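Local coordinates for protein pectate lyase (Cellvibrio cellulosa, PDB 1GXM) that probably cleaves polygalacturonate (pectate) by anti-beta-elimination, this chain being the catalytic module, a family 10 polysaccharide lyase, of a longer protein with carbohydrate-binding modules, at residues L116-P121 with G125-A130; C193-A198 with K204-Y209. All blocks are in the same frame, centred on the assembly; numbering follows the deposited sequence. Where two conformers were deposited one is given.

From the N terminus, the chain leaves helix 93-109, runs through 116-121, turns, and comes back as 125-130, so that contact 1 closes a loop with only three residues between its arms. It then enters helix 136-148. Much later 193-198 is followed by a longer excursion, and contact 2 fastens its return, 204-209. The two loops lie in series, neither nesting nor crossing, yet they meet in space: strand 130-131 pairs antiparallel with strand 195-196, where His196 N lies 3.0 Å from Ala130 O in a probable hydrogen bond. Tyr126 also packs on Ala206 and Arg207, and His129 on Lys204. Together the two contacts tie loops of this lyase fold, in which helices outweigh strands, to each other.

Contact 1 of 2, residues L116-P121 with G125-A130; sequences LPQFYP and GYSDHA
Gln118 meets Ser127 chiefly through its backbone: Gln118 N donates to Ser127 O over 2.9 Å. Gln118 CB lies 3.4 Å from the same Ser127 O, and the Pro117 ring adds its CB to the carbonyls of Ser127 and Asp128. Farther down, the two chains run close enough for CA-H...O contacts in both directions. The CA-H of Pro117 points almost straight at His129 O (CA to O 3.3 Å, 171° at the hydrogen), while Ala130 CA approaches Leu116 O. This lower half is tight and largely buried. Phe119 N, next to Gln118, is buried with no partner in the model.

Toward the tip the contact becomes looser and wetter. The Gln118 chain, its CG anti to the backbone N (chi1 -168°) and extended beyond, reaches past Ser127 toward the Tyr126 hydroxyl. NE2 comes close to Ser127 OG, but the bond is weak and strongly bent, and the serine was modelled in two conformers, so it is doubtful. Two waters complete the link: one donates to Gln118 OE1 (3.0 Å), another accepts weakly from NE2, and both bond Tyr126 OH at 2.9 Å. A third water donates to Phe119 O and to Asp128 OD1 (2.7 Å), an oxygen that also accepts from Gly124 N.

The result is a short turn, with 3-10 residues 126-128 folded against the start of strand 119-120. That strand pairs with 69-70, whereas the Leu116 backbone hydrogen-bonds to that of Thr131 and its side chain lies on helix 136-148, and Pro117 meets Ser109 at the end of helix 93-109.

Contact 2 of 2, residues C193-A198 with K204-Y209; sequences CAQHGA and KKARAY
The backbone passes Lys204 closest to His196 (CA to CA 5.0 Å), and one hydrogen bond joins the two segments there, Lys204 N to Gln195 O at 3.0 Å. This clasps a loop onto short strand 195-196, itself half of the two-stranded antiparallel sheet with 130-131, in the pectic acid lyase domain. Gln195 then takes hold of the same residue a second time. Its NE2 donates to Lys204 O in a nearly straight bond (2.8 Å, 179°); the acceptor lies in the plane of the amide, but the donor stands above the carbonyl plane, away from the lone pairs. The amide gets there because CG is wedged between N and C (chi1 53°) and the chain then bends at chi2. Thus both polar backbone atoms of Lys204 are held by one glutamine. The Ala206 methyl rests against the amide, 3.4 Å from Gln195 OE1, and Cys193 SG packs on Lys204 O.

The His196 ring bridges the chain on both sides of it in sequence: NE2 accepts from the N of Cys193, just before the strand, and ND1 hydrogen-bonds Tyr201 O in the loop that follows. The charged end of Lys204 leaves the contact for a salt bridge with Asp200. On the way its methylenes cross the backbone of Gly197, where no side chain blocks them, with Lys204 CE 3.5 Å from Gly197 CA.

Contact 1 of 2, residues L116-P121 with G125-A130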
loop_
_atom_site.group_PDB
_atom_site.type_symbol
_atom_site.label_atom_id
_atom_site.label_comp_id
_atom_site.label_asym_id
_atom_site.label_seq_id
_atom_site.Cartn_x
_atom_site.Cartn_y
_atom_site.Cartn_z
ATOM N N LEU A 116 -1.762 -7.478 -7.549
ATOM C CA LEU A 116 -2.542 -6.363 -8.078
ATOM C C LEU A 116 -1.623 -5.386 -8.780
ATOM O O LEU A 116 -0.650 -4.918 -8.189
ATOM C CB LEU A 116 -3.286 -5.622 -6.968
ATOM C CG LEU A 116 -4.281 -6.483 -6.180
ATOM C CD1 LEU A 116 -4.960 -5.660 -5.132
ATOM C CD2 LEU A 116 -5.323 -7.025 -7.084
ATOM N N PRO A 117 -1.932 -5.053 -10.024
ATOM C CA PRO A 117 -1.144 -4.091 -10.784
ATOM C C PRO A 117 -1.499 -2.678 -10.410
ATOM O O PRO A 117 -2.522 -2.398 -9.805
ATOM C CB PRO A 117 -1.573 -4.374 -12.216
ATOM C CG PRO A 117 -2.991 -4.771 -12.079
ATOM C CD PRO A 117 -3.062 -5.577 -10.819
ATOM N N GLN A 118 -0.633 -1.758 -10.779
ATOM C CA GLN A 118 -0.859 -0.354 -10.528
ATOM C C GLN A 118 -1.986 0.224 -11.377
ATOM O O GLN A 118 -2.743 1.048 -10.908
ATOM C CB GLN A 118 0.422 0.422 -10.760
ATOM C CG GLN A 118 0.375 1.835 -10.251
ATOM C CD GLN A 118 1.638 2.616 -10.581
ATOM O OE1 GLN A 118 2.300 3.174 -9.682
ATOM N NE2 GLN A 118 1.963 2.685 -11.834
ATOM N N PHE A 119 -2.022 -0.159 -12.640
ATOM C CA PHE A 119 -3.041 0.260 -13.581
ATOM C C PHE A 119 -3.638 -0.978 -14.213
ATOM O O PHE A 119 -2.921 -1.937 -14.514
ATOM C CB PHE A 119 -2.462 1.108 -14.707
ATOM C CG PHE A 119 -2.206 2.523 -14.343
ATOM C CD1 PHE A 119 -1.076 2.859 -13.629
ATOM C CD2 PHE A 119 -3.060 3.522 -14.738
ATOM C CE1 PHE A 119 -0.818 4.157 -13.302
ATOM C CE2 PHE A 119 -2.787 4.837 -14.420
ATOM C CZ PHE A 119 -1.680 5.147 -13.697
ATOM N N TYR A 120 -4.933 -0.916 -14.489
ATOM C CA TYR A 120 -5.623 -2.018 -15.122
ATOM C C TYR A 120 -6.783 -1.467 -15.939
ATOM O O TYR A 120 -7.492 -0.626 -15.424
ATOM C CB TYR A 120 -6.168 -2.971 -14.075
ATOM C CG TYR A 120 -6.694 -4.220 -14.719
ATOM C CD1 TYR A 120 -5.826 -5.209 -15.160
ATOM C CD2 TYR A 120 -8.054 -4.394 -14.940
ATOM C CE1 TYR A 120 -6.293 -6.354 -15.791
ATOM C CE2 TYR A 120 -8.532 -5.551 -15.562
ATOM C CZ TYR A 120 -7.641 -6.511 -15.982
ATOM O OH TYR A 120 -8.112 -7.651 -16.591
ATOM N N PRO A 121 -7.046 -1.941 -17.169
ATOM C CA PRO A 121 -6.242 -2.889 -17.931
ATOM C C PRO A 121 -4.778 -2.493 -17.988
ATOM O O PRO A 121 -4.424 -1.319 -17.895
ATOM C CB PRO A 121 -6.894 -2.854 -19.315
ATOM C CG PRO A 121 -8.314 -2.599 -18.967
ATOM C CD PRO A 121 -8.274 -1.562 -17.887
ATOM N N GLY A 125 4.948 -1.955 -18.964
ATOM C CA GLY A 125 5.994 -1.435 -18.124
ATOM C C GLY A 125 5.748 -1.745 -16.668
ATOM O O GLY A 125 4.993 -2.657 -16.316
ATOM N N TYR A 126 6.361 -0.946 -15.802
ATOM C CA TYR A 126 6.402 -1.294 -14.396
ATOM C C TYR A 126 5.039 -1.228 -13.740
ATOM O O TYR A 126 4.821 -1.838 -12.735
ATOM C CB TYR A 126 7.395 -0.438 -13.626
ATOM C CG TYR A 126 6.951 0.999 -13.410
ATOM C CD1 TYR A 126 6.105 1.322 -12.370
ATOM C CD2 TYR A 126 7.410 2.032 -14.206
ATOM C CE1 TYR A 126 5.708 2.616 -12.142
ATOM C CE2 TYR A 126 7.013 3.349 -14.001
ATOM C CZ TYR A 126 6.150 3.619 -12.946
ATOM O OH TYR A 126 5.727 4.901 -12.685
ATOM N N SER A 127 4.117 -0.487 -14.333
ATOM C CA SER A 127 2.755 -0.434 -13.839
ATOM C C SER A 127 2.065 -1.786 -13.786
ATOM O O SER A 127 1.115 -1.939 -13.057
ATOM C CB SER A 127 1.943 0.568 -14.677
ATOM O OG SER A 127 2.302 1.869 -14.274
ATOM N N ASP A 128 2.535 -2.745 -14.571
ATOM C CA ASP A 128 1.937 -4.083 -14.584
ATOM C C ASP A 128 2.352 -4.911 -13.375
ATOM O O ASP A 128 1.739 -5.936 -13.087
ATOM C CB ASP A 128 2.387 -4.855 -15.829
ATOM C CG ASP A 128 1.815 -4.337 -17.102
ATOM O OD1 ASP A 128 1.067 -3.335 -17.113
ATOM O OD2 ASP A 128 2.139 -4.908 -18.168
ATOM N N HIS A 129 3.439 -4.520 -12.713
ATOM C CA HIS A 129 3.950 -5.299 -11.607
ATOM C C HIS A 129 2.984 -5.302 -10.439
ATOM O O HIS A 129 2.147 -4.413 -10.318
ATOM C CB HIS A 129 5.296 -4.776 -11.121
ATOM C CG HIS A 129 6.394 -4.907 -12.119
ATOM N ND1 HIS A 129 6.537 -6.012 -12.932
ATOM C CD2 HIS A 129 7.407 -4.067 -12.429
ATOM C CE1 HIS A 129 7.598 -5.838 -13.699
ATOM N NE2 HIS A 129 8.149 -4.672 -13.408
ATOM N N ALA A 130 3.104 -6.306 -9.577
ATOM C CA ALA A 130 2.474 -6.265 -8.267
ATOM C C ALA A 130 2.985 -5.001 -7.583
ATOM O O ALA A 130 4.186 -4.836 -7.367
ATOM C CB ALA A 130 2.863 -7.487 -7.448
HETATM O O HOH W 1 4.694 5.018 -9.942
HETATM O O HOH W 2 2.855 4.833 -13.214
HETATM O O HOH W 3 -0.510 -1.534 -15.960
#

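Contact 2 of 2, residues C193-A198 with K204-Y209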
loop_
_atom_site.group_PDB
_atom_site.type_symbol
_atom_site.label_atom_id
_atom_site.label_comp_id
_atom_site.label_asym_id
_atom_site.label_seq_id
_atom_site.Cartn_x
_atom_site.Cartn_y
_atom_site.Cartn_z
ATOM N N CYS A 193 9.903 -5.466 -1.764
ATOM C CA CYS A 193 10.198 -4.353 -2.647
ATOM C C CYS A 193 8.922 -3.581 -2.898
ATOM O O CYS A 193 7.833 -4.073 -2.721
ATOM C CB CYS A 193 10.759 -4.895 -3.972
ATOM S SG CYS A 193 11.533 -3.656 -5.000
ATOM N N ALA A 194 9.053 -2.344 -3.350
ATOM C CA ALA A 194 7.872 -1.555 -3.664
ATOM C C ALA A 194 7.087 -2.146 -4.823
ATOM O O ALA A 194 5.908 -1.895 -4.960
ATOM C CB ALA A 194 8.216 -0.135 -3.940
ATOM N N GLN A 195 7.743 -2.937 -5.652
ATOM C CA GLN A 195 7.050 -3.640 -6.708
ATOM C C GLN A 195 7.775 -4.945 -6.981
ATOM O O GLN A 195 8.995 -5.019 -6.865
ATOM C CB GLN A 195 6.891 -2.795 -7.971
ATOM C CG GLN A 195 8.144 -2.203 -8.496
ATOM C CD GLN A 195 8.704 -1.072 -7.651
ATOM O OE1 GLN A 195 7.954 -0.178 -7.227
ATOM N NE2 GLN A 195 10.003 -1.066 -7.454
ATOM N N HIS A 196 6.984 -5.966 -7.320
ATOM C CA HIS A 196 7.473 -7.313 -7.597
ATOM C C HIS A 196 6.828 -7.817 -8.865
ATOM O O HIS A 196 5.754 -7.372 -9.250
ATOM C CB HIS A 196 7.093 -8.288 -6.485
ATOM C CG HIS A 196 7.883 -8.152 -5.227
ATOM N ND1 HIS A 196 8.772 -9.115 -4.818
ATOM C CD2 HIS A 196 7.920 -7.179 -4.282
ATOM C CE1 HIS A 196 9.319 -8.748 -3.670
ATOM N NE2 HIS A 196 8.812 -7.578 -3.320
ATOM N N GLY A 197 7.454 -8.811 -9.474
ATOM C CA GLY A 197 6.899 -9.393 -10.683
ATOM C C GLY A 197 5.594 -10.082 -10.366
ATOM O O GLY A 197 5.496 -10.866 -9.435
ATOM N N ALA A 198 4.575 -9.777 -11.151
ATOM C CA ALA A 198 3.266 -10.330 -10.929
ATOM C C ALA A 198 3.267 -11.834 -11.045
ATOM O O ALA A 198 2.504 -12.502 -10.360
ATOM C CB ALA A 198 2.288 -9.735 -11.909
ATOM N N LYS A 204 11.361 -5.901 -8.516
ATOM C CA LYS A 204 11.483 -5.192 -9.781
ATOM C C LYS A 204 11.791 -3.723 -9.547
ATOM O O LYS A 204 11.604 -3.192 -8.450
ATOM C CB LYS A 204 10.173 -5.258 -10.574
ATOM C CG LYS A 204 9.719 -6.653 -10.877
ATOM C CD LYS A 204 10.632 -7.416 -11.825
ATOM C CE LYS A 204 10.102 -8.791 -12.033
ATOM N NZ LYS A 204 10.985 -9.626 -12.929
ATOM N N LYS A 205 12.254 -3.076 -10.597
ATOM C CA LYS A 205 12.384 -1.628 -10.644
ATOM C C LYS A 205 11.033 -1.010 -11.008
ATOM O O LYS A 205 10.129 -1.677 -11.506
ATOM C CB LYS A 205 13.372 -1.185 -11.726
ATOM C CG LYS A 205 14.733 -1.850 -11.728
ATOM C CD LYS A 205 15.629 -1.311 -12.861
ATOM C CE LYS A 205 16.881 -2.144 -13.117
ATOM N NZ LYS A 205 17.904 -1.993 -12.065
ATOM N N ALA A 206 10.916 0.288 -10.761
ATOM C CA ALA A 206 9.781 1.063 -11.228
ATOM C C ALA A 206 10.332 2.215 -12.053
ATOM O O ALA A 206 10.895 1.977 -13.129
ATOM C CB ALA A 206 8.866 1.494 -10.099
ATOM N N ARG A 207 10.229 3.436 -11.543
ATOM C CA ARG A 207 10.830 4.575 -12.208
ATOM C C ARG A 207 12.341 4.470 -12.121
ATOM O O ARG A 207 12.879 3.580 -11.475
ATOM C CB ARG A 207 10.280 5.875 -11.644
ATOM C CG ARG A 207 8.810 6.001 -11.949
ATOM C CD ARG A 207 8.119 7.152 -11.307
ATOM N NE ARG A 207 8.012 6.951 -9.879
ATOM C CZ ARG A 207 7.326 7.732 -9.060
ATOM N NH1 ARG A 207 6.671 8.777 -9.544
ATOM N NH2 ARG A 207 7.294 7.477 -7.763
ATOM N N ALA A 208 13.031 5.364 -12.801
ATOM C CA ALA A 208 14.475 5.214 -12.952
ATOM C C ALA A 208 15.201 5.112 -11.620
ATOM O O ALA A 208 16.178 4.387 -11.495
ATOM C CB ALA A 208 15.046 6.352 -13.750
ATOM N N TYR A 209 14.699 5.848 -10.642
ATOM C CA TYR A 209 15.361 5.990 -9.350
ATOM C C TYR A 209 14.760 5.057 -8.317
ATOM O O TYR A 209 15.043 5.192 -7.135
ATOM C CB TYR A 209 15.288 7.467 -8.880
ATOM C CG TYR A 209 13.931 8.067 -9.122
ATOM C CD1 TYR A 209 12.890 7.912 -8.214
ATOM C CD2 TYR A 209 13.666 8.761 -10.312
ATOM C CE1 TYR A 209 11.616 8.428 -8.483
ATOM C CE2 TYR A 209 12.409 9.257 -10.575
ATOM C CZ TYR A 209 11.388 9.078 -9.670
ATOM O OH TYR A 209 10.139 9.601 -9.933
#